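Local coordinates for protein purine nucleoside phosphorylase (Caulobacter vibrioides, PDB 1XFJ) that probably splits purine nucleosides with phosphate, releasing the free base, and deaminates adenosine to inosine, as a member of the YfiH/LACC1 family, at residues T26-V31 and E233-S238; A97-T102 and I126-H131. All blocks are in the same frame, centred on the assembly; numbering follows the deposited sequence.

Overall arrangement
Interactions 1 and 2 lie on opposite sides of the chain's centre, their centres about 24 Å apart and nearest atoms about 12 Å apart. Both strands of interaction 2 come from the 201 residues separating the segments of interaction 1. Interaction 1 joins irregular segments: residues 26-31 follow strand 20-25, while residues 233-238 precede helix 239-244. A glycerol lies about 3 Å from the Gln28 side chain and an acetate about 4 Å from that of Trp235, both probably from the crystallisation liquor. Interaction 2 pairs strands 97-100 and 126-132 within the six-stranded mixed sheet. The five-stranded sheet that holds 20-25 packs on it through strands 106-111 and 253-259; the latter also meets Phe236 and Phe237.

Interaction 1. Residues T26-V31 and E233-S238; sequences TRQGGV and EEWFFS
The backbone N of Arg27 donates to Trp235 O at 2.8 Å, and CG of Arg27 rests on the same carbonyl oxygen. Two side-chain bonds continue this link to the two preceding carbonyls. Arg27 NH1 reaches Glu233 O over 2.9 Å, lying in the carbonyl plane although the oxygen is somewhat tilted from the guanidinium plane. Gln28 NE2 bonds to Glu234 O at 3.0 Å; the oxygen lies close to the amide plane, but the donor sits above the carbonyl plane.

In the long Arg27 chain the bend at chi3 (-57°) swings the guanidinium alongside Phe237, whose CD1 lies over one of its faces, while NH1 still reaches Glu233 O. Arg27 CB lies over the centre of the Phe237 ring, a CH-pi contact of 3.8 Å to the centroid. The Gln28 amide is almost parallel to the Trp235 indole, 16° between planes, its NE2 over the rim of one face. Thr26 OG1 meets the indole edge in plane, and also accepts from Gln28 N in an ST turn. Arg227 makes a cation-pi contact with Trp235, and Phe236 O is bonded by Arg241.

Three successive carbonyls, those of Glu233, Glu234 and Trp235, are thus gripped by donors of just two residues, without strand pairing. The Glu233 carboxylate is not in contact with the guanidinium and makes a long, weak ion pair with Arg241. Direct bonds to backbone oxygens therefore tie the loop after strand 20-25 to the loop leading into helix 239-244, whose N-cap is Ser238.

Interaction 2. Residues A97-T102 and I126-H131; sequences AVVSKT and IVAAAH
Val99 lies against Ile126 and Ala128 of the neighbouring strand, and its branches divide the work. CB stands 4.2 Å from Ala128 CB. Beyond it CG1, anti to the backbone N (chi1 -178°), leans toward the start of the partner strand, 3.6 Å from Val127 O and 4.2 Å from Ile126 CG2. CG2 makes the closer of the two carbon contacts, with Ala128 CB at 3.7 Å. On the same face Ala97 CB and Ala130 CB lie side by side, 4.1 Å apart, and Met149 of helix 141-151 lies against Val99, Ile126 and Ala128.

Strands 97-100 and 126-131 run antiparallel at 178°, with axes 4.6 Å apart. Val98 with Ala129 and Ser100 with Val127 are hydrogen-bonded pairs, each closed by two backbone bonds; the non-hydrogen-bonded pair Val99 with Ala128 lies between them, and Ala97 with Ala130 beyond Val98 and Ala129. The shortest bond runs from Val98 N to Ala129 O, 2.8 Å, and that oxygen also receives a CA-H...O contact from Ala97 CA at 3.1 Å. Val98 O likewise takes both Ala129 N and the CA-H of Ala128.

The face carrying Val98, Ser100, Val127 and Ala129 packs on Cys107 of strand 106-111, with Ile257 and Leu259 of strand 253-259 also touching Val127. Ser100 OG is satisfied by Ala84 O and by Thr102 N, the latter bond forming an ST turn at the end of strand 97-100.

This part of the six-stranded mixed sheet thus lies between helix 141-151 and a second sheet. Backbone bonds from Ala97 and Val99 to Ile82, from Val99 to Ala84, and from Ala128 and Ala130 to Leu119 and Val117 make both strands interior. Main-chain polar groups are satisfied within the sheet, leaving apolar groups to make most of the packing across its faces.

Interaction 1. Residues T26-V31 and E233-S238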
ATOM      1  N   THR A  26       2.385  -9.525   6.045  1.00  3.41           N
ATOM      2  CA  THR A  26       1.545 -10.592   5.526  1.00  3.58           C
ATOM      3  C   THR A  26       0.360 -10.761   6.473  1.00  4.19           C
ATOM      4  O   THR A  26       0.157  -9.949   7.383  1.00  4.22           O
ATOM      5  CB  THR A  26       2.312 -11.936   5.433  1.00  3.84           C
ATOM      6  OG1 THR A  26       2.533 -12.459   6.749  1.00  3.85           O
ATOM      7  CG2 THR A  26       3.656 -11.738   4.739  1.00  4.92           C
ATOM      8  N   ARG A  27      -0.419 -11.813   6.258  1.00  3.15           N
ATOM      9  CA  ARG A  27      -1.580 -12.082   7.094  1.00  3.05           C
ATOM     10  C   ARG A  27      -1.169 -12.855   8.346  1.00  3.11           C
ATOM     11  O   ARG A  27      -1.962 -13.017   9.269  1.00  3.87           O
ATOM     12  CB  ARG A  27      -2.610 -12.901   6.311  1.00  3.18           C
ATOM     13  CG  ARG A  27      -2.152 -14.317   5.996  1.00  5.13           C
ATOM     14  CD  ARG A  27      -3.219 -15.075   5.230  1.00  4.19           C
ATOM     15  NE  ARG A  27      -4.483 -15.115   5.959  1.00  5.04           N
ATOM     16  CZ  ARG A  27      -5.635 -15.506   5.426  1.00  5.35           C
ATOM     17  NH1 ARG A  27      -5.678 -15.893   4.158  1.00  5.68           N
ATOM     18  NH2 ARG A  27      -6.745 -15.501   6.154  1.00  4.92           N
ATOM     19  N   GLN A  28       0.077 -13.315   8.378  1.00  3.10           N
ATOM     20  CA  GLN A  28       0.575 -14.104   9.505  1.00  3.07           C
ATOM     21  C   GLN A  28       1.218 -13.332  10.659  1.00  3.34           C
ATOM     22  O   GLN A  28       1.781 -12.249  10.464  1.00  3.62           O
ATOM     23  CB  GLN A  28       1.560 -15.160   8.986  1.00  3.55           C
ATOM     24  CG  GLN A  28       0.901 -16.262   8.168  1.00  3.95           C
ATOM     25  CD  GLN A  28       1.874 -17.347   7.739  1.00  4.32           C
ATOM     26  OE1 GLN A  28       2.854 -17.624   8.431  1.00  6.36           O
ATOM     27  NE2 GLN A  28       1.598 -17.981   6.602  1.00  3.04           N
ATOM     28  N   GLY A  29       1.110 -13.897  11.864  1.00  3.15           N
ATOM     29  CA  GLY A  29       1.709 -13.290  13.041  1.00  3.12           C
ATOM     30  C   GLY A  29       0.794 -12.540  13.993  1.00  3.92           C
ATOM     31  O   GLY A  29       1.263 -12.030  15.012  1.00  3.06           O
ATOM     32  N   GLY A  30      -0.497 -12.489  13.678  1.00  3.17           N
ATOM     33  CA  GLY A  30      -1.446 -11.768  14.516  1.00  3.96           C
ATOM     34  C   GLY A  30      -2.285 -12.622  15.451  1.00  3.06           C
ATOM     35  O   GLY A  30      -1.929 -13.758  15.755  1.00  3.02           O
ATOM     36  N   VAL A  31      -3.411 -12.071  15.900  1.00  3.25           N
ATOM     37  CA  VAL A  31      -4.292 -12.776  16.826  1.00  4.76           C
ATOM     38  C   VAL A  31      -5.738 -12.912  16.355  1.00  4.58           C
ATOM     39  O   VAL A  31      -6.539 -13.588  16.999  1.00  3.23           O
ATOM     40  CB  VAL A  31      -4.308 -12.074  18.205  1.00  3.78           C
ATOM     41  CG1 VAL A  31      -2.903 -11.998  18.767  1.00  4.67           C
ATOM     42  CG2 VAL A  31      -4.895 -10.678  18.074  1.00  3.13           C
ATOM     43  N   GLU A 233      -3.077 -17.158  -0.864  1.00  6.77           N
ATOM     44  CA  GLU A 233      -3.922 -17.133   0.322  1.00  6.33           C
ATOM     45  C   GLU A 233      -3.141 -17.489   1.585  1.00  5.79           C
ATOM     46  O   GLU A 233      -3.530 -17.117   2.691  1.00  6.45           O
ATOM     47  CB  GLU A 233      -5.094 -18.101   0.127  1.00  9.60           C
ATOM     48  CG  GLU A 233      -5.981 -18.287   1.339  1.00 14.25           C
ATOM     49  CD  GLU A 233      -7.193 -19.144   1.031  1.00 17.74           C
ATOM     50  OE1 GLU A 233      -7.030 -20.183   0.354  1.00 19.34           O
ATOM     51  OE2 GLU A 233      -8.305 -18.782   1.469  1.00 19.71           O
ATOM     52  N   GLU A 234      -2.037 -18.207   1.408  1.00  5.06           N
ATOM     53  CA  GLU A 234      -1.186 -18.613   2.522  1.00  4.71           C
ATOM     54  C   GLU A 234      -0.602 -17.390   3.223  1.00  5.64           C
ATOM     55  O   GLU A 234      -0.445 -17.373   4.448  1.00  4.95           O
ATOM     56  CB  GLU A 234      -0.037 -19.485   2.002  1.00  7.17           C
ATOM     57  CG  GLU A 234       1.024 -19.840   3.045  1.00  7.70           C
ATOM     58  CD  GLU A 234       2.252 -20.505   2.437  1.00 10.65           C
ATOM     59  OE1 GLU A 234       2.230 -20.813   1.225  1.00  7.31           O
ATOM     60  OE2 GLU A 234       3.243 -20.726   3.171  1.00  8.28           O
ATOM     61  N   TRP A 235      -0.301 -16.362   2.436  1.00  4.98           N
ATOM     62  CA  TRP A 235       0.322 -15.157   2.963  1.00  6.01           C
ATOM     63  C   TRP A 235      -0.466 -13.856   2.933  1.00  5.33           C
ATOM     64  O   TRP A 235      -0.153 -12.941   3.691  1.00  3.81           O
ATOM     65  CB  TRP A 235       1.646 -14.915   2.234  1.00  6.56           C
ATOM     66  CG  TRP A 235       2.619 -16.029   2.370  1.00  5.85           C
ATOM     67  CD1 TRP A 235       2.956 -16.952   1.420  1.00  5.76           C
ATOM     68  CD2 TRP A 235       3.386 -16.347   3.532  1.00  4.41           C
ATOM     69  NE1 TRP A 235       3.892 -17.827   1.922  1.00  3.17           N
ATOM     70  CE2 TRP A 235       4.173 -17.479   3.217  1.00  5.59           C
ATOM     71  CE3 TRP A 235       3.487 -15.786   4.811  1.00  5.26           C
ATOM     72  CZ2 TRP A 235       5.048 -18.060   4.137  1.00  5.24           C
ATOM     73  CZ3 TRP A 235       4.360 -16.366   5.726  1.00  3.03           C
ATOM     74  CH2 TRP A 235       5.128 -17.491   5.383  1.00  5.28           C
ATOM     75  N   PHE A 236      -1.477 -13.752   2.078  1.00  5.14           N
ATOM     76  CA  PHE A 236      -2.194 -12.482   1.977  1.00  3.41           C
ATOM     77  C   PHE A 236      -3.714 -12.513   1.982  1.00  3.44           C
ATOM     78  O   PHE A 236      -4.331 -13.476   1.529  1.00  3.26           O
ATOM     79  CB  PHE A 236      -1.745 -11.757   0.703  1.00  3.77           C
ATOM     80  CG  PHE A 236      -0.252 -11.657   0.559  1.00  3.12           C
ATOM     81  CD1 PHE A 236       0.497 -10.872   1.434  1.00  5.60           C
ATOM     82  CD2 PHE A 236       0.411 -12.373  -0.433  1.00  3.13           C
ATOM     83  CE1 PHE A 236       1.887 -10.803   1.325  1.00  3.63           C
ATOM     84  CE2 PHE A 236       1.802 -12.312  -0.553  1.00  3.43           C
ATOM     85  CZ  PHE A 236       2.540 -11.527   0.328  1.00  3.45           C
ATOM     86  N   PHE A 237      -4.302 -11.441   2.513  1.00  3.37           N
ATOM     87  CA  PHE A 237      -5.750 -11.268   2.525  1.00  3.77           C
ATOM     88  C   PHE A 237      -6.027 -10.772   1.106  1.00  3.65           C
ATOM     89  O   PHE A 237      -5.132 -10.218   0.463  1.00  4.43           O
ATOM     90  CB  PHE A 237      -6.175 -10.170   3.504  1.00  3.68           C
ATOM     91  CG  PHE A 237      -5.932 -10.496   4.950  1.00  3.11           C
ATOM     92  CD1 PHE A 237      -6.512 -11.616   5.534  1.00  4.14           C
ATOM     93  CD2 PHE A 237      -5.148  -9.659   5.736  1.00  3.58           C
ATOM     94  CE1 PHE A 237      -6.313 -11.897   6.887  1.00  3.56           C
ATOM     95  CE2 PHE A 237      -4.942  -9.930   7.085  1.00  3.76           C
ATOM     96  CZ  PHE A 237      -5.527 -11.053   7.661  1.00  3.15           C
ATOM     97  N   SER A 238      -7.250 -10.951   0.623  1.00  3.57           N
ATOM     98  CA  SER A 238      -7.599 -10.510  -0.727  1.00  5.01           C
ATOM     99  C   SER A 238      -9.081 -10.184  -0.869  1.00  4.57           C
ATOM    100  O   SER A 238      -9.937 -11.050  -0.670  1.00  4.68           O
ATOM    101  CB  SER A 238      -7.223 -11.587  -1.746  1.00  6.61           C
ATOM    102  OG  SER A 238      -7.699 -11.248  -3.040  1.00  6.16           O
TER

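Interaction 2. Residues A97-T102 and I126-H131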
ATOM      1  N   ALA A  97      -2.288   8.473   1.827  1.00  5.87           N
ATOM      2  CA  ALA A  97      -0.832   8.494   1.839  1.00  5.69           C
ATOM      3  C   ALA A  97      -0.377   9.196   3.111  1.00  4.72           C
ATOM      4  O   ALA A  97      -0.965  10.196   3.520  1.00  5.07           O
ATOM      5  CB  ALA A  97      -0.295   9.224   0.611  1.00  6.71           C
ATOM      6  N   VAL A  98       0.659   8.654   3.743  1.00  3.88           N
ATOM      7  CA  VAL A  98       1.199   9.239   4.965  1.00  4.81           C
ATOM      8  C   VAL A  98       2.664   9.573   4.714  1.00  4.97           C
ATOM      9  O   VAL A  98       3.461   8.697   4.380  1.00  4.39           O
ATOM     10  CB  VAL A  98       1.070   8.264   6.154  1.00  3.51           C
ATOM     11  CG1 VAL A  98       1.612   8.912   7.425  1.00  6.39           C
ATOM     12  CG2 VAL A  98      -0.391   7.878   6.348  1.00  6.05           C
ATOM     13  N   VAL A  99       3.006  10.850   4.867  1.00  4.05           N
ATOM     14  CA  VAL A  99       4.364  11.328   4.623  1.00  5.31           C
ATOM     15  C   VAL A  99       4.990  11.896   5.889  1.00  4.03           C
ATOM     16  O   VAL A  99       4.308  12.526   6.688  1.00  3.96           O
ATOM     17  CB  VAL A  99       4.346  12.433   3.543  1.00  5.31           C
ATOM     18  CG1 VAL A  99       5.752  12.895   3.235  1.00  7.04           C
ATOM     19  CG2 VAL A  99       3.657  11.914   2.289  1.00  7.20           C
ATOM     20  N   SER A 100       6.291  11.688   6.067  1.00  5.95           N
ATOM     21  CA  SER A 100       6.953  12.202   7.258  1.00  6.29           C
ATOM     22  C   SER A 100       8.456  12.393   7.119  1.00  7.63           C
ATOM     23  O   SER A 100       9.122  11.701   6.348  1.00  6.14           O
ATOM     24  CB  SER A 100       6.674  11.282   8.451  1.00  7.80           C
ATOM     25  OG  SER A 100       7.259  11.797   9.640  1.00  7.78           O
ATOM     26  N   LYS A 101       8.976  13.348   7.883  1.00  7.31           N
ATOM     27  CA  LYS A 101      10.401  13.651   7.922  1.00  9.01           C
ATOM     28  C   LYS A 101      10.781  13.578   9.397  1.00  8.80           C
ATOM     29  O   LYS A 101      11.868  13.991   9.801  1.00  8.72           O
ATOM     30  CB  LYS A 101      10.670  15.063   7.398  1.00 10.28           C
ATOM     31  CG  LYS A 101      10.101  16.173   8.271  1.00 15.22           C
ATOM     32  CD  LYS A 101      10.453  17.551   7.724  1.00 18.59           C
ATOM     33  CE  LYS A 101       9.850  18.658   8.574  1.00 20.36           C
ATOM     34  NZ  LYS A 101      10.220  20.008   8.067  1.00 23.10           N
ATOM     35  N   THR A 102       9.867  13.039  10.196  1.00  7.99           N
ATOM     36  CA  THR A 102      10.067  12.932  11.636  1.00  8.20           C
ATOM     37  C   THR A 102      10.487  11.534  12.089  1.00  8.04           C
ATOM     38  O   THR A 102       9.777  10.556  11.857  1.00  8.88           O
ATOM     39  CB  THR A 102       8.771  13.316  12.379  1.00  7.59           C
ATOM     40  OG1 THR A 102       8.348  14.617  11.950  1.00  9.43           O
ATOM     41  CG2 THR A 102       8.996  13.325  13.883  1.00  9.30           C
ATOM     42  N   ILE A 126      13.315  11.603   4.095  1.00  7.09           N
ATOM     43  CA  ILE A 126      11.862  11.727   4.060  1.00  6.45           C
ATOM     44  C   ILE A 126      11.267  10.408   3.588  1.00  5.79           C
ATOM     45  O   ILE A 126      11.764   9.812   2.635  1.00  3.99           O
ATOM     46  CB  ILE A 126      11.429  12.848   3.090  1.00  7.01           C
ATOM     47  CG1 ILE A 126      11.883  14.203   3.639  1.00  8.68           C
ATOM     48  CG2 ILE A 126       9.919  12.814   2.878  1.00  7.44           C
ATOM     49  CD1 ILE A 126      11.683  15.357   2.670  1.00 10.32           C
ATOM     50  N   VAL A 127      10.212   9.948   4.253  1.00  4.44           N
ATOM     51  CA  VAL A 127       9.573   8.692   3.866  1.00  4.17           C
ATOM     52  C   VAL A 127       8.074   8.871   3.657  1.00  4.33           C
ATOM     53  O   VAL A 127       7.497   9.889   4.042  1.00  3.05           O
ATOM     54  CB  VAL A 127       9.785   7.588   4.935  1.00  4.83           C
ATOM     55  CG1 VAL A 127      11.269   7.237   5.047  1.00  4.26           C
ATOM     56  CG2 VAL A 127       9.239   8.059   6.279  1.00  3.25           C
ATOM     57  N   ALA A 128       7.445   7.876   3.041  1.00  4.67           N
ATOM     58  CA  ALA A 128       6.006   7.929   2.804  1.00  3.85           C
ATOM     59  C   ALA A 128       5.443   6.562   2.438  1.00  4.00           C
ATOM     60  O   ALA A 128       6.135   5.724   1.863  1.00  3.24           O
ATOM     61  CB  ALA A 128       5.695   8.929   1.690  1.00  5.56           C
ATOM     62  N   ALA A 129       4.183   6.348   2.800  1.00  3.18           N
ATOM     63  CA  ALA A 129       3.473   5.114   2.484  1.00  4.57           C
ATOM     64  C   ALA A 129       2.203   5.556   1.766  1.00  5.17           C
ATOM     65  O   ALA A 129       1.485   6.428   2.255  1.00  5.82           O
ATOM     66  CB  ALA A 129       3.126   4.359   3.758  1.00  4.75           C
ATOM     67  N   ALA A 130       1.933   4.974   0.602  1.00  5.60           N
ATOM     68  CA  ALA A 130       0.747   5.343  -0.159  1.00  4.11           C
ATOM     69  C   ALA A 130      -0.147   4.149  -0.469  1.00  5.63           C
ATOM     70  O   ALA A 130       0.326   3.026  -0.641  1.00  4.14           O
ATOM     71  CB  ALA A 130       1.157   6.036  -1.458  1.00  5.32           C
ATOM     72  N   HIS A 131      -1.449   4.412  -0.529  1.00  4.75           N
ATOM     73  CA  HIS A 131      -2.451   3.395  -0.825  1.00  4.99           C
ATOM     74  C   HIS A 131      -2.906   3.647  -2.258  1.00  5.51           C
ATOM     75  O   HIS A 131      -3.625   4.611  -2.520  1.00  3.09           O
ATOM     76  CB  HIS A 131      -3.633   3.545   0.138  1.00  5.97           C
ATOM     77  CG  HIS A 131      -4.827   2.722  -0.231  1.00  5.88           C
ATOM     78  ND1 HIS A 131      -6.088   3.262  -0.365  1.00  6.20           N
ATOM     79  CD2 HIS A 131      -4.958   1.397  -0.477  1.00  7.57           C
ATOM     80  CE1 HIS A 131      -6.944   2.306  -0.677  1.00  8.69           C
ATOM     81  NE2 HIS A 131      -6.285   1.164  -0.750  1.00  7.70           N
TER